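Local coordinates for phage-like element PBSX protein XepA (Bacillus subtilis subsp. subtilis str. 168, PDB 6I56), which is of unknown function, belongs to a phage-like element of the bacterial chromosome and does not seem to take part in host cell lysis, at residues Ala76-Thr81 and Gly126-Ser131. Residues are numbered along the deposited sequence; the frame is centred on the assembly and turned at random.
Sequences ADREGT and GNLQQS
Gly126 opens the crossing loop by giving its N-H to Glu79 O (N to O 2.9 Å). Gly126 CA lies only 4.6 Å from Gly80 CA, and a residue without a side chain suits a spot where a beta carbon would run into the Glu79 carbonyl. Leu128 then lays its aliphatic branch across the arm of Arg78: Leu128 CB comes to 3.8 Å from Arg78 CD, while CD1 sits over one face of the guanidinium. Arginine fits here because its long methylene arm packs against leucine; a bend at chi2 (-66°) carries it past the Gln129 carbonyl, whose oxygen is 3.4 Å from Arg78 CG and lies at the edge of the guanidinium. Gln130 reaches inward with its amide. NE2 touches the Ala76 methyl and, through a water, is linked to Arg78 O, whereas OE1 accepts from Leu48 N, so both ends of this buried amide are engaged. At Ser131 the carboxylate of Asp77 is gripped twice, serine's N-H and hydroxyl suiting aspartate's two oxygens: Ser131 N meets OD1 (2.9 Å) on its syn side, and Ser131 OG donates to OD2 (2.9 Å) from above the carboxylate plane. Asp77 OD1 also accepts from Glu132 N. The contact thus pins the connection between strands 118-125 and 133-140 onto the turn joining 69-76 to 80-87, two passages that run in opposite directions between the same pair of four-stranded antiparallel sheets.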
# COMPACT_ATOMS: atom_id res chain seq x y z
N ALA B 76 34.90 -15.35 9.54
CA ALA B 76 35.88 -16.33 10.05
C ALA B 76 36.22 -17.32 8.94
O ALA B 76 35.34 -17.62 8.12
CB ALA B 76 35.36 -17.02 11.29
N ASP B 77 37.45 -17.83 8.95
CA ASP B 77 37.92 -18.86 7.99
C ASP B 77 37.34 -20.23 8.37
O ASP B 77 37.47 -21.17 7.59
CB ASP B 77 39.45 -18.86 7.91
CG ASP B 77 40.13 -19.43 9.14
OD1 ASP B 77 39.80 -19.00 10.25
OD2 ASP B 77 40.98 -20.31 8.99
N ARG B 78 36.73 -20.35 9.55
CA ARG B 78 36.03 -21.59 9.98
C ARG B 78 34.64 -21.24 10.52
O ARG B 78 34.40 -20.10 10.94
CB ARG B 78 36.79 -22.33 11.07
CG ARG B 78 38.25 -22.63 10.75
CD ARG B 78 38.36 -23.60 9.61
NE ARG B 78 39.73 -23.97 9.35
CZ ARG B 78 40.09 -24.59 8.24
NH1 ARG B 78 39.17 -24.89 7.34
NH2 ARG B 78 41.35 -24.95 8.03
N GLU B 79 33.79 -22.24 10.53
CA GLU B 79 32.35 -22.09 10.84
C GLU B 79 32.16 -21.87 12.34
O GLU B 79 32.97 -22.31 13.16
CB GLU B 79 31.66 -23.32 10.28
CG GLU B 79 30.36 -23.75 10.93
CD GLU B 79 29.99 -25.12 10.36
OE1 GLU B 79 30.92 -25.94 10.14
OE2 GLU B 79 28.79 -25.39 10.10
N GLY B 80 31.10 -21.16 12.68
CA GLY B 80 30.72 -20.90 14.09
C GLY B 80 29.33 -20.34 14.15
O GLY B 80 28.67 -20.38 13.13
N THR B 81 28.92 -19.82 15.30
CA THR B 81 27.57 -19.30 15.56
C THR B 81 27.67 -17.97 16.31
O THR B 81 28.41 -17.90 17.29
CB THR B 81 26.71 -20.33 16.30
OG1 THR B 81 26.77 -21.53 15.54
CG2 THR B 81 25.27 -19.89 16.43
N GLY B 126 33.15 -23.30 15.89
CA GLY B 126 32.89 -24.72 15.61
C GLY B 126 34.11 -25.58 15.90
O GLY B 126 34.97 -25.15 16.71
N ASN B 127 34.22 -26.74 15.26
CA ASN B 127 35.17 -27.81 15.69
C ASN B 127 36.56 -27.58 15.09
O ASN B 127 37.44 -28.42 15.33
CB ASN B 127 34.74 -29.27 15.53
CG ASN B 127 33.59 -29.49 14.58
OD1 ASN B 127 33.57 -28.84 13.53
ND2 ASN B 127 32.64 -30.32 14.97
N LEU B 128 36.77 -26.50 14.35
CA LEU B 128 38.12 -26.20 13.83
C LEU B 128 38.60 -24.86 14.35
O LEU B 128 37.84 -23.89 14.30
CB LEU B 128 38.10 -26.27 12.30
CG LEU B 128 37.83 -27.65 11.70
CD1 LEU B 128 37.65 -27.57 10.19
CD2 LEU B 128 38.94 -28.61 12.09
N GLN B 129 39.84 -24.83 14.82
CA GLN B 129 40.55 -23.60 15.22
C GLN B 129 40.50 -22.54 14.11
O GLN B 129 40.80 -22.86 12.96
CB GLN B 129 42.01 -23.90 15.58
CG GLN B 129 42.76 -22.67 16.07
CD GLN B 129 43.68 -23.03 17.23
OE1 GLN B 129 43.27 -23.60 18.24
NE2 GLN B 129 44.95 -22.73 17.08
N GLN B 130 40.10 -21.33 14.46
CA GLN B 130 40.13 -20.18 13.53
C GLN B 130 41.59 -19.79 13.32
O GLN B 130 42.37 -19.97 14.25
CB GLN B 130 39.38 -18.98 14.09
CG GLN B 130 37.92 -19.26 14.42
CD GLN B 130 37.29 -18.04 15.04
OE1 GLN B 130 37.96 -17.31 15.78
NE2 GLN B 130 36.04 -17.78 14.67
N SER B 131 41.93 -19.28 12.15
CA SER B 131 43.19 -18.54 11.94
C SER B 131 42.84 -17.10 11.56
O SER B 131 43.71 -16.24 11.62
CB SER B 131 44.08 -19.24 10.93
OG SER B 131 43.52 -19.09 9.64
O HOH W 1 34.22 -19.31 13.48